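Local coordinates for protein-arginine-phosphatase (Geobacillus stearothermophilus, PDB 4PIC) that removes phosphate from phosphorylated arginine residues of proteins, probably opposing the arginine kinase McsB, and has almost no activity on phosphotyrosine peptides, at residues 5-10 / 21-26; 16-21 / 131-136; 79-84 / 88-93. All blocks are in the same frame, centred on the assembly; numbering follows the deposited sequence.

Contact 1 (5-10 / 21-26); sequences ILFVCT and ALLENK. With PO4 (phosphate ion), chain C.
Leu23 meets Ile5 and Phe7 in an entirely apolar contact, made chiefly by one methyl group, Leu23 CD2. With Leu23 CG turned anti to the backbone N (chi1 179°), the branch extends from the helix toward the strand and meets both side chains at about a right angle. On the Ile5 side Leu23 CD2 rests against the branch point, 4.0 Å from Ile5 CG2 and about as far from Ile5 CB and CG1. On the Phe7 side it approaches the far end of the ring, with Leu23 CD2 lying 3.8 Å from Phe7 CE2 and almost as close to CZ. The approach to the ring is oblique. Ile5 CG2 also sits over one face of the Phe7 ring, toward its rim, so the two strand residues pack on each other as well as on the leucine. Val33 of the next strand touches both Phe7 and Leu23, and Ala19 and Ala20 of helix 15-25 also reach the ring.

The contact lies inside the beta-alpha-beta unit formed by strand 3-9, helix 15-25 and strand 31-37. Strand 3-9 runs into the phosphate-binding P-loop of the low molecular weight phosphatases, the CX5R motif from the nucleophile Cys9 to Arg15.

Polar interactions gather at that end of the strand, around a bound phosphate ion probably taken up from the crystallisation liquor. Thr10 N donates to phosphate O3 at 3.1 Å (N-H...O angle 153°) and makes a weak second bond to O1 at 3.4 Å. Cys9 SG lies 4.0 Å from phosphate O1. Gly11 N and Arg15 NH2 also bond the ion, while Thr10 OG1 pairs with His86 NE2 and Met89 of the second subunit packs on Thr10.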
ATOM      1  N   ILE A   5     -17.393 -12.122   0.089  1.00 12.66           N
ATOM      2  CA  ILE A   5     -16.091 -12.233   0.727  1.00 12.61           C
ATOM      3  C   ILE A   5     -15.023 -11.654  -0.188  1.00 11.77           C
ATOM      4  O   ILE A   5     -14.868 -12.094  -1.327  1.00 12.04           O
ATOM      5  CB  ILE A   5     -15.739 -13.704   0.988  1.00 11.06           C
ATOM      6  CG1 ILE A   5     -16.858 -14.399   1.779  1.00 11.73           C
ATOM      7  CG2 ILE A   5     -14.400 -13.815   1.703  1.00 12.24           C
ATOM      8  CD1 ILE A   5     -17.198 -13.740   3.102  1.00 14.21           C
ATOM      9  N   LEU A   6     -14.290 -10.666   0.319  1.00 10.43           N
ATOM     10  CA  LEU A   6     -13.222 -10.005  -0.417  1.00 11.39           C
ATOM     11  C   LEU A   6     -11.883 -10.297   0.251  1.00 10.29           C
ATOM     12  O   LEU A   6     -11.646  -9.894   1.388  1.00 11.64           O
ATOM     13  CB  LEU A   6     -13.474  -8.496  -0.429  1.00 11.24           C
ATOM     14  CG  LEU A   6     -12.412  -7.680  -1.160  1.00  9.76           C
ATOM     15  CD1 LEU A   6     -12.447  -7.988  -2.642  1.00 12.90           C
ATOM     16  CD2 LEU A   6     -12.606  -6.190  -0.909  1.00 12.71           C
ATOM     17  N   PHE A   7     -11.015 -11.026  -0.444  1.00  9.73           N
ATOM     18  CA  PHE A   7      -9.682 -11.308   0.094  1.00 11.17           C
ATOM     19  C   PHE A   7      -8.697 -10.268  -0.414  1.00  9.44           C
ATOM     20  O   PHE A   7      -8.753  -9.890  -1.579  1.00 10.90           O
ATOM     21  CB  PHE A   7      -9.183 -12.688  -0.327  1.00  9.92           C
ATOM     22  CG  PHE A   7      -9.951 -13.830   0.274  1.00 10.18           C
ATOM     23  CD1 PHE A   7      -9.854 -14.106   1.631  1.00 10.62           C
ATOM     24  CD2 PHE A   7     -10.732 -14.651  -0.519  1.00 11.59           C
ATOM     25  CE1 PHE A   7     -10.546 -15.179   2.188  1.00 10.81           C
ATOM     26  CE2 PHE A   7     -11.423 -15.727   0.032  1.00 10.30           C
ATOM     27  CZ  PHE A   7     -11.323 -15.989   1.382  1.00 10.42           C
ATOM     28  N   VAL A   8      -7.803  -9.811   0.455  1.00  9.45           N
ATOM     29  CA  VAL A   8      -6.913  -8.701   0.104  1.00 10.16           C
ATOM     30  C   VAL A   8      -5.443  -8.945   0.478  1.00 10.01           C
ATOM     31  O   VAL A   8      -5.149  -9.340   1.604  1.00 10.36           O
ATOM     32  CB  VAL A   8      -7.382  -7.393   0.778  1.00 10.03           C
ATOM     33  CG1 VAL A   8      -6.442  -6.240   0.398  1.00  9.88           C
ATOM     34  CG2 VAL A   8      -8.816  -7.058   0.388  1.00 11.12           C
ATOM     35  N   CYS A   9      -4.528  -8.724  -0.471  1.00  8.81           N
ATOM     36  CA  CYS A   9      -3.095  -8.621  -0.184  1.00 11.61           C
ATOM     37  C   CYS A   9      -2.582  -7.368  -0.876  1.00 10.91           C
ATOM     38  O   CYS A   9      -3.356  -6.450  -1.072  1.00 10.44           O
ATOM     39  CB  CYS A   9      -2.310  -9.883  -0.567  1.00 11.63           C
ATOM     40  SG  CYS A   9      -2.358 -10.380  -2.301  1.00 11.14           S
ATOM     41  N   THR A  10      -1.308  -7.304  -1.253  1.00 10.96           N
ATOM     42  CA  THR A  10      -0.810  -6.076  -1.879  1.00 11.90           C
ATOM     43  C   THR A  10      -0.937  -6.119  -3.391  1.00  9.32           C
ATOM     44  O   THR A  10      -1.601  -5.257  -3.987  1.00 10.37           O
ATOM     45  CB  THR A  10       0.633  -5.730  -1.463  1.00 11.81           C
ATOM     46  OG1 THR A  10       0.666  -5.543  -0.043  1.00 12.35           O
ATOM     47  CG2 THR A  10       1.120  -4.445  -2.162  1.00 13.90           C
ATOM     48  N   ALA A  21      -9.420 -18.487  -4.855  1.00 11.14           N
ATOM     49  CA  ALA A  21      -9.596 -19.710  -5.629  1.00 11.85           C
ATOM     50  C   ALA A  21     -10.027 -20.879  -4.756  1.00 11.99           C
ATOM     51  O   ALA A  21     -10.881 -21.675  -5.154  1.00 11.59           O
ATOM     52  CB  ALA A  21      -8.335 -20.060  -6.395  1.00 11.94           C
ATOM     53  N   LEU A  22      -9.426 -20.994  -3.573  1.00 10.18           N
ATOM     54  CA  LEU A  22      -9.773 -22.083  -2.664  1.00 12.48           C
ATOM     55  C   LEU A  22     -11.219 -21.973  -2.217  1.00 10.95           C
ATOM     56  O   LEU A  22     -11.924 -22.977  -2.142  1.00 11.40           O
ATOM     57  CB  LEU A  22      -8.834 -22.095  -1.455  1.00 11.08           C
ATOM     58  CG  LEU A  22      -7.424 -22.581  -1.775  1.00 11.15           C
ATOM     59  CD1 LEU A  22      -6.493 -22.173  -0.652  1.00 12.84           C
ATOM     60  CD2 LEU A  22      -7.440 -24.095  -1.941  1.00 13.58           C
ATOM     61  N   LEU A  23     -11.678 -20.763  -1.926  1.00 10.65           N
ATOM     62  CA  LEU A  23     -13.050 -20.618  -1.448  1.00 12.12           C
ATOM     63  C   LEU A  23     -14.027 -20.828  -2.594  1.00 12.56           C
ATOM     64  O   LEU A  23     -15.035 -21.530  -2.435  1.00 13.07           O
ATOM     65  CB  LEU A  23     -13.266 -19.253  -0.780  1.00 12.44           C
ATOM     66  CG  LEU A  23     -14.679 -18.963  -0.261  1.00 11.74           C
ATOM     67  CD1 LEU A  23     -15.132 -20.053   0.711  1.00 14.74           C
ATOM     68  CD2 LEU A  23     -14.738 -17.576   0.381  1.00 13.12           C
ATOM     69  N   GLU A  24     -13.724 -20.254  -3.754  1.00 13.76           N
ATOM     70  CA  GLU A  24     -14.609 -20.349  -4.908  1.00 13.98           C
ATOM     71  C   GLU A  24     -14.760 -21.799  -5.351  1.00 15.25           C
ATOM     72  O   GLU A  24     -15.847 -22.221  -5.763  1.00 15.57           O
ATOM     73  CB  GLU A  24     -14.081 -19.474  -6.055  1.00 16.36           C
ATOM     74  CG  GLU A  24     -14.887 -19.544  -7.350  1.00 21.61           C
ATOM     75  CD  GLU A  24     -16.266 -18.908  -7.245  1.00 27.57           C
ATOM     76  OE1 GLU A  24     -16.548 -18.215  -6.242  1.00 28.86           O
ATOM     77  OE2 GLU A  24     -17.075 -19.105  -8.179  1.00 34.27           O
ATOM     78  N   ASN A  25     -13.687 -22.572  -5.225  1.00 13.99           N
ATOM     79  CA  ASN A  25     -13.734 -23.985  -5.608  1.00 14.82           C
ATOM     80  C   ASN A  25     -14.787 -24.775  -4.842  1.00 16.55           C
ATOM     81  O   ASN A  25     -15.290 -25.783  -5.337  1.00 16.46           O
ATOM     82  CB  ASN A  25     -12.372 -24.654  -5.424  1.00 15.41           C
ATOM     83  CG  ASN A  25     -12.232 -25.916  -6.251  1.00 19.62           C
ATOM     84  OD1 ASN A  25     -12.562 -25.933  -7.437  1.00 21.27           O
ATOM     85  ND2 ASN A  25     -11.741 -26.973  -5.629  1.00 20.96           N
ATOM     86  N   LYS A  26     -15.115 -24.330  -3.634  1.00 12.80           N
ATOM     87  CA  LYS A  26     -16.122 -25.026  -2.828  1.00 15.16           C
ATOM     88  C   LYS A  26     -17.545 -24.810  -3.330  1.00 16.74           C
ATOM     89  O   LYS A  26     -18.448 -25.575  -2.975  1.00 17.18           O
ATOM     90  CB  LYS A  26     -16.038 -24.595  -1.368  1.00 17.06           C
ATOM     91  CG  LYS A  26     -14.736 -24.964  -0.673  1.00 16.03           C
ATOM     92  CD  LYS A  26     -14.719 -24.413   0.745  1.00 18.15           C
ATOM     93  CE  LYS A  26     -13.531 -24.941   1.525  1.00 21.89           C
ATOM     94  NZ  LYS A  26     -13.660 -26.411   1.766  1.00 25.20           N
TER
HETATM   95  P   PO4 C 201       1.973  -9.224  -1.333  1.00 19.67           P
HETATM   96  O1  PO4 C 201       1.315  -8.879  -2.646  1.00 20.73           O
HETATM   97  O2  PO4 C 201       3.185  -8.349  -1.131  1.00 22.10           O
HETATM   98  O3  PO4 C 201       1.007  -9.042  -0.211  1.00 17.14           O
HETATM   99  O4  PO4 C 201       2.440 -10.656  -1.419  1.00 23.48           O

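Contact 2 (16-21 / 131-136); sequences SPMAAA and DELETL
Leu133 holds CG anti to its carbonyl carbon (chi1 -73°) and extends further at chi2 (168°), which presents both of its methyl groups to Met18 and Ala19. The contact is a helix-helix packing on one face of the parallel alpha/beta sheet, joining helix 15-25, which follows the P-loop, to the long C-terminal helix 123-150. The backbones come close here, with Ala19 CA 6.1 Å from Leu133 CA, and the short alanine side chain lets the leucine fork settle directly on the neighbouring helix. The two branches divide the work. CD2 touches the Ala19 methyl, with Leu133 CD2 4.0 Å from Ala19 CB. CD1 instead lies over the start of the selenomethionine Met18, whose CB is 3.8 Å from Leu133 CD1; the Met18 side chain, bent at chi3, also touches Ala50, Val53 and Leu54 of helix 48-56. Leu104 of helix 104-109 also touches Leu133, extending this buried apolar layer. The same leucine methyl reaches the helix backbone as well as its side chains: Leu133 CD1 is 3.8 Å from the amide nitrogen of Ala19.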
ATOM      1  N   SER A  16      -3.830 -13.516  -1.969  1.00  9.18           N
ATOM      2  CA  SER A  16      -5.281 -13.324  -2.075  1.00 10.78           C
ATOM      3  C   SER A  16      -5.939 -14.083  -3.238  1.00 10.69           C
ATOM      4  O   SER A  16      -7.046 -14.578  -3.071  1.00  9.68           O
ATOM      5  CB  SER A  16      -5.713 -11.845  -2.001  1.00 11.60           C
ATOM      6  OG  SER A  16      -5.151 -11.051  -3.029  1.00 10.90           O
ATOM      7  N   PRO A  17      -5.261 -14.210  -4.395  1.00 10.87           N
ATOM      8  CA  PRO A  17      -5.877 -15.056  -5.427  1.00 11.10           C
ATOM      9  C   PRO A  17      -5.946 -16.524  -5.030  1.00 11.16           C
ATOM     10  O   PRO A  17      -6.892 -17.226  -5.414  1.00 10.62           O
ATOM     11  CB  PRO A  17      -4.955 -14.876  -6.635  1.00 12.15           C
ATOM     12  CG  PRO A  17      -4.334 -13.530  -6.416  1.00 13.06           C
ATOM     13  CD  PRO A  17      -4.122 -13.445  -4.937  1.00 10.12           C
HETATM   14  N   MSE A  18      -4.983 -16.998  -4.249  1.00 10.21           N
HETATM   15  CA  MSE A  18      -5.066 -18.370  -3.769  1.00 11.38           C
HETATM   16  C   MSE A  18      -6.250 -18.540  -2.819  1.00  9.65           C
HETATM   17  O   MSE A  18      -7.003 -19.512  -2.915  1.00 10.67           O
HETATM   18  CB  MSE A  18      -3.770 -18.808  -3.087  1.00 10.72           C
HETATM   19  CG  MSE A  18      -2.634 -19.080  -4.074  1.00 10.76           C
HETATM   20 SE   MSE A  18      -1.090 -20.004  -3.312  1.00 16.31          SE
HETATM   21  CE  MSE A  18      -0.477 -18.598  -2.104  1.00 14.10           C
ATOM     22  N   ALA A  19      -6.410 -17.606  -1.893  1.00  8.60           N
ATOM     23  CA  ALA A  19      -7.534 -17.622  -0.977  1.00  8.89           C
ATOM     24  C   ALA A  19      -8.843 -17.630  -1.740  1.00 11.16           C
ATOM     25  O   ALA A  19      -9.731 -18.442  -1.448  1.00 10.83           O
ATOM     26  CB  ALA A  19      -7.462 -16.416  -0.043  1.00  9.86           C
ATOM     27  N   ALA A  20      -8.975 -16.735  -2.712  1.00 10.44           N
ATOM     28  CA  ALA A  20     -10.202 -16.635  -3.490  1.00 10.21           C
ATOM     29  C   ALA A  20     -10.459 -17.920  -4.259  1.00 11.25           C
ATOM     30  O   ALA A  20     -11.591 -18.403  -4.289  1.00 10.71           O
ATOM     31  CB  ALA A  20     -10.148 -15.431  -4.439  1.00 12.35           C
ATOM     32  N   ALA A  21      -9.420 -18.487  -4.855  1.00 11.14           N
ATOM     33  CA  ALA A  21      -9.596 -19.710  -5.629  1.00 11.85           C
ATOM     34  C   ALA A  21     -10.027 -20.879  -4.756  1.00 11.99           C
ATOM     35  O   ALA A  21     -10.881 -21.675  -5.154  1.00 11.59           O
ATOM     36  CB  ALA A  21      -8.335 -20.060  -6.395  1.00 11.94           C
ATOM     37  N   ASP A 131      -1.422 -24.227   2.094  1.00 12.14           N
ATOM     38  CA  ASP A 131      -1.867 -25.175   3.102  1.00 14.46           C
ATOM     39  C   ASP A 131      -2.499 -24.446   4.281  1.00 12.35           C
ATOM     40  O   ASP A 131      -3.524 -24.880   4.804  1.00 13.69           O
ATOM     41  CB  ASP A 131      -0.701 -26.047   3.568  1.00 14.71           C
ATOM     42  CG  ASP A 131      -0.253 -27.042   2.509  1.00 19.09           C
ATOM     43  OD1 ASP A 131      -1.061 -27.364   1.611  1.00 17.90           O
ATOM     44  OD2 ASP A 131       0.904 -27.509   2.587  1.00 18.23           O
ATOM     45  N   GLU A 132      -1.898 -23.331   4.677  1.00 13.34           N
ATOM     46  CA  GLU A 132      -2.468 -22.494   5.732  1.00 14.88           C
ATOM     47  C   GLU A 132      -3.842 -22.012   5.303  1.00 13.58           C
ATOM     48  O   GLU A 132      -4.807 -22.077   6.068  1.00 14.83           O
ATOM     49  CB  GLU A 132      -1.584 -21.279   6.031  1.00 17.31           C
ATOM     50  CG  GLU A 132      -0.266 -21.579   6.753  1.00 20.09           C
ATOM     51  CD  GLU A 132       0.632 -20.357   6.852  1.00 23.53           C
ATOM     52  OE1 GLU A 132       0.296 -19.320   6.241  1.00 20.82           O
ATOM     53  OE2 GLU A 132       1.683 -20.434   7.530  1.00 25.98           O
ATOM     54  N   LEU A 133      -3.924 -21.527   4.069  1.00 12.50           N
ATOM     55  CA  LEU A 133      -5.178 -21.012   3.535  1.00 12.63           C
ATOM     56  C   LEU A 133      -6.238 -22.093   3.420  1.00 13.76           C
ATOM     57  O   LEU A 133      -7.404 -21.845   3.702  1.00 12.91           O
ATOM     58  CB  LEU A 133      -4.952 -20.374   2.168  1.00 11.01           C
ATOM     59  CG  LEU A 133      -4.228 -19.041   2.173  1.00 11.35           C
ATOM     60  CD1 LEU A 133      -3.823 -18.669   0.750  1.00 11.09           C
ATOM     61  CD2 LEU A 133      -5.137 -17.983   2.780  1.00 12.99           C
ATOM     62  N   GLU A 134      -5.851 -23.294   3.011  1.00 12.93           N
ATOM     63  CA  GLU A 134      -6.829 -24.368   2.881  1.00 12.88           C
ATOM     64  C   GLU A 134      -7.491 -24.647   4.231  1.00 13.93           C
ATOM     65  O   GLU A 134      -8.720 -24.774   4.331  1.00 13.89           O
ATOM     66  CB  GLU A 134      -6.208 -25.649   2.311  1.00 15.72           C
ATOM     67  CG  GLU A 134      -7.196 -26.799   2.243  1.00 24.06           C
ATOM     68  CD  GLU A 134      -6.935 -27.769   1.107  1.00 29.15           C
ATOM     69  OE1 GLU A 134      -5.755 -28.064   0.810  1.00 26.77           O
ATOM     70  OE2 GLU A 134      -7.928 -28.246   0.514  1.00 29.76           O
ATOM     71  N   THR A 135      -6.669 -24.721   5.276  1.00 14.82           N
ATOM     72  CA  THR A 135      -7.172 -24.985   6.616  1.00 16.40           C
ATOM     73  C   THR A 135      -8.127 -23.892   7.057  1.00 14.90           C
ATOM     74  O   THR A 135      -9.231 -24.172   7.542  1.00 14.58           O
ATOM     75  CB  THR A 135      -6.012 -25.091   7.614  1.00 19.63           C
ATOM     76  OG1 THR A 135      -5.167 -26.184   7.224  1.00 20.31           O
ATOM     77  CG2 THR A 135      -6.546 -25.325   9.026  1.00 22.00           C
ATOM     78  N   LEU A 136      -7.714 -22.644   6.864  1.00 13.74           N
ATOM     79  CA  LEU A 136      -8.540 -21.523   7.294  1.00 14.48           C
ATOM     80  C   LEU A 136      -9.814 -21.378   6.466  1.00 14.34           C
ATOM     81  O   LEU A 136     -10.866 -20.991   6.991  1.00 13.53           O
ATOM     82  CB  LEU A 136      -7.733 -20.225   7.280  1.00 13.62           C
ATOM     83  CG  LEU A 136      -6.572 -20.203   8.282  1.00 17.20           C
ATOM     84  CD1 LEU A 136      -5.707 -18.979   8.083  1.00 17.75           C
ATOM     85  CD2 LEU A 136      -7.077 -20.250   9.715  1.00 21.71           C
TER

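Contact 3 (79-84 / 88-93); sequences VLAMTS and DMIVER
Ser84 O accepts the amide of Asp88 in the first turn of helix 84-93, a short, fairly straight bond of 2.7 Å between Asp88 N and Ser84 O (N-H...O angle 162°). The side chain of Asp88 folds back over this turn, its CG anti to the carbonyl carbon (chi1 -69°), and Asp88 CG comes within 3.3 Å of Ser84 O. Asp88 OD2 and Ser84 O, 3.5 Å apart, are both acceptors and gain no bond from this closeness. Just before the turn, Thr83 is the N-cap, its OG1 bonding His86 N, while Ser84 N is taken by Asp114 OD1.

This is the first half of a beta-alpha-beta unit in which strand 78-81 passes through a short loop into helix 84-93 and then to strand 101-103. The helix is packed onto the strand by Ile90. Its CD1 extends toward the sheet, where Ile90 CD1 lies 4.1 Å from Val79 CG1. Ile90 CD1 is also 4.2 Å from Ala81 CB, so it sits against both of the inward-pointing strand residues. Val8 of strand 3-9, Thr101 of strand 101-103 and Leu68 of a loop also touch Ile90. Elsewhere on the helix, Met89 and Arg93 pack on Phe39 of the second subunit, and Glu92 on Phe119 of that subunit.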
ATOM      1  N   VAL A  79     -14.283  -8.207   4.585  1.00 11.94           N
ATOM      2  CA  VAL A  79     -13.001  -7.981   3.941  1.00  9.88           C
ATOM      3  C   VAL A  79     -11.982  -8.740   4.758  1.00 10.33           C
ATOM      4  O   VAL A  79     -11.762  -8.439   5.932  1.00 12.38           O
ATOM      5  CB  VAL A  79     -12.646  -6.491   3.891  1.00 12.39           C
ATOM      6  CG1 VAL A  79     -11.308  -6.295   3.175  1.00 11.65           C
ATOM      7  CG2 VAL A  79     -13.763  -5.706   3.195  1.00 14.42           C
ATOM      8  N   LEU A  80     -11.393  -9.757   4.145  1.00 11.02           N
ATOM      9  CA  LEU A  80     -10.513 -10.670   4.852  1.00  8.87           C
ATOM     10  C   LEU A  80      -9.092 -10.494   4.341  1.00 10.93           C
ATOM     11  O   LEU A  80      -8.738 -10.924   3.234  1.00 10.88           O
ATOM     12  CB  LEU A  80     -10.998 -12.124   4.712  1.00  9.89           C
ATOM     13  CG  LEU A  80     -12.407 -12.363   5.261  1.00  9.82           C
ATOM     14  CD1 LEU A  80     -12.834 -13.836   5.110  1.00 12.64           C
ATOM     15  CD2 LEU A  80     -12.480 -11.940   6.720  1.00 11.72           C
ATOM     16  N   ALA A  81      -8.290  -9.833   5.162  1.00 10.61           N
ATOM     17  CA  ALA A  81      -6.926  -9.496   4.814  1.00 10.30           C
ATOM     18  C   ALA A  81      -5.992 -10.678   5.056  1.00 11.90           C
ATOM     19  O   ALA A  81      -6.203 -11.482   5.962  1.00 10.75           O
ATOM     20  CB  ALA A  81      -6.462  -8.281   5.631  1.00 11.93           C
HETATM   21  N   MSE A  82      -4.928 -10.760   4.267  1.00 10.05           N
HETATM   22  CA  MSE A  82      -3.965 -11.842   4.438  1.00 10.81           C
HETATM   23  C   MSE A  82      -3.111 -11.655   5.690  1.00 13.76           C
HETATM   24  O   MSE A  82      -2.645 -12.627   6.282  1.00 14.60           O
HETATM   25  CB  MSE A  82      -3.075 -11.991   3.187  1.00 11.07           C
HETATM   26  CG  MSE A  82      -3.830 -12.388   1.903  1.00 11.51           C
HETATM   27 SE   MSE A  82      -4.700 -14.124   1.934  1.00 15.34          SE
HETATM   28  CE  MSE A  82      -6.366 -13.648   2.772  1.00 12.23           C
ATOM     29  N   THR A  83      -2.884 -10.402   6.075  1.00 13.06           N
ATOM     30  CA  THR A  83      -2.007 -10.086   7.204  1.00 15.07           C
ATOM     31  C   THR A  83      -2.597  -8.935   8.002  1.00 14.18           C
ATOM     32  O   THR A  83      -3.433  -8.197   7.487  1.00 12.54           O
ATOM     33  CB  THR A  83      -0.601  -9.637   6.730  1.00 15.56           C
ATOM     34  OG1 THR A  83      -0.688  -8.341   6.117  1.00 14.36           O
ATOM     35  CG2 THR A  83       0.008 -10.630   5.746  1.00 16.59           C
ATOM     36  N   SER A  84      -2.131  -8.749   9.233  1.00 17.32           N
ATOM     37  CA  SER A  84      -2.550  -7.596  10.026  1.00 16.71           C
ATOM     38  C   SER A  84      -2.127  -6.271   9.384  1.00 16.27           C
ATOM     39  O   SER A  84      -2.873  -5.283   9.433  1.00 16.69           O
ATOM     40  CB  SER A  84      -2.045  -7.699  11.469  1.00 21.44           C
ATOM     41  OG  SER A  84      -0.636  -7.768  11.515  1.00 28.57           O
ATOM     42  N   ASP A  88      -4.565  -3.279   8.665  1.00 14.02           N
ATOM     43  CA  ASP A  88      -4.331  -1.925   9.150  1.00 16.73           C
ATOM     44  C   ASP A  88      -4.348  -0.910   8.008  1.00 14.74           C
ATOM     45  O   ASP A  88      -4.930   0.157   8.136  1.00 14.98           O
ATOM     46  CB  ASP A  88      -3.012  -1.841   9.919  1.00 18.62           C
ATOM     47  CG  ASP A  88      -3.053  -2.581  11.242  1.00 19.61           C
ATOM     48  OD1 ASP A  88      -4.158  -2.848  11.759  1.00 21.93           O
ATOM     49  OD2 ASP A  88      -1.962  -2.889  11.762  1.00 27.16           O
HETATM   50  N   MSE A  89      -3.727  -1.248   6.882  1.00 12.02           N
HETATM   51  CA  MSE A  89      -3.773  -0.356   5.731  1.00 13.69           C
HETATM   52  C   MSE A  89      -5.186  -0.132   5.222  1.00 11.34           C
HETATM   53  O   MSE A  89      -5.572   1.002   4.917  1.00 12.66           O
HETATM   54  CB  MSE A  89      -2.896  -0.873   4.588  1.00 13.96           C
HETATM   55  CG  MSE A  89      -1.408  -0.880   4.886  1.00 13.25           C
HETATM   56 SE   MSE A  89      -0.343  -1.334   3.345  1.00 19.53          SE
HETATM   57  CE  MSE A  89      -0.601   0.306   2.359  1.00 19.19           C
ATOM     58  N   ILE A  90      -5.966  -1.207   5.136  1.00 11.62           N
ATOM     59  CA  ILE A  90      -7.331  -1.104   4.637  1.00 13.03           C
ATOM     60  C   ILE A  90      -8.183  -0.191   5.510  1.00 12.27           C
ATOM     61  O   ILE A  90      -8.895   0.671   5.002  1.00 12.32           O
ATOM     62  CB  ILE A  90      -7.993  -2.487   4.542  1.00 10.91           C
ATOM     63  CG1 ILE A  90      -7.270  -3.308   3.478  1.00 11.11           C
ATOM     64  CG2 ILE A  90      -9.478  -2.354   4.208  1.00 13.38           C
ATOM     65  CD1 ILE A  90      -7.526  -4.791   3.623  1.00 13.78           C
ATOM     66  N   VAL A  91      -8.069  -0.361   6.824  1.00 12.70           N
ATOM     67  CA  VAL A  91      -8.882   0.400   7.771  1.00 13.40           C
ATOM     68  C   VAL A  91      -8.454   1.868   7.827  1.00 14.43           C
ATOM     69  O   VAL A  91      -9.282   2.764   7.972  1.00 15.05           O
ATOM     70  CB  VAL A  91      -8.845  -0.246   9.171  1.00 15.32           C
ATOM     71  CG1 VAL A  91      -9.507   0.646  10.200  1.00 21.99           C
ATOM     72  CG2 VAL A  91      -9.521  -1.617   9.122  1.00 15.81           C
ATOM     73  N   GLU A  92      -7.162   2.123   7.669  1.00 13.08           N
ATOM     74  CA  GLU A  92      -6.684   3.499   7.652  1.00 15.55           C
ATOM     75  C   GLU A  92      -7.152   4.205   6.378  1.00 16.22           C
ATOM     76  O   GLU A  92      -7.566   5.361   6.426  1.00 16.41           O
ATOM     77  CB  GLU A  92      -5.158   3.549   7.780  1.00 17.30           C
ATOM     78  CG  GLU A  92      -4.578   4.956   7.897  1.00 19.64           C
ATOM     79  CD  GLU A  92      -3.139   4.945   8.388  1.00 26.96           C
ATOM     80  OE1 GLU A  92      -2.243   5.384   7.634  1.00 25.82           O
ATOM     81  OE2 GLU A  92      -2.908   4.499   9.537  1.00 29.19           O
ATOM     82  N   ARG A  93      -7.098   3.502   5.246  1.00 13.47           N
ATOM     83  CA  ARG A  93      -7.500   4.071   3.959  1.00 14.18           C
ATOM     84  C   ARG A  93      -9.011   4.184   3.820  1.00 14.10           C
ATOM     85  O   ARG A  93      -9.522   5.169   3.275  1.00 14.90           O
ATOM     86  CB  ARG A  93      -6.936   3.221   2.816  1.00 11.68           C
ATOM     87  CG  ARG A  93      -7.453   3.585   1.440  1.00 11.77           C
ATOM     88  CD  ARG A  93      -6.908   4.939   0.970  1.00 12.59           C
ATOM     89  NE  ARG A  93      -7.351   5.219  -0.390  1.00 14.42           N
ATOM     90  CZ  ARG A  93      -8.535   5.726  -0.706  1.00 13.38           C
ATOM     91  NH1 ARG A  93      -9.411   6.029   0.245  1.00 14.57           N
ATOM     92  NH2 ARG A  93      -8.846   5.935  -1.976  1.00 16.68           N
TER

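In the fold
Contacts 1 and 2 lie deep in the chain, share helix 15-25 and are purely apolar across their segments, one binding that helix to strand 3-9 and the other to helix 123-150. Their centres are about 7 Å apart, and Phe7 CE2 lies 3.5 Å from Ala19 O. Contact 3, farther from the chain centre, pairs a buried apolar patch with a more exposed helix turn, near the second subunit. It reaches the opposite face of the same sheet, where Val8 CG1 is 3.7 Å from Ile90 CD1. Met82 of segment 79-84 reaches both other contacts: its CE packs on Phe7, and Met82 SE is 4.0 Å from Leu133 CD2.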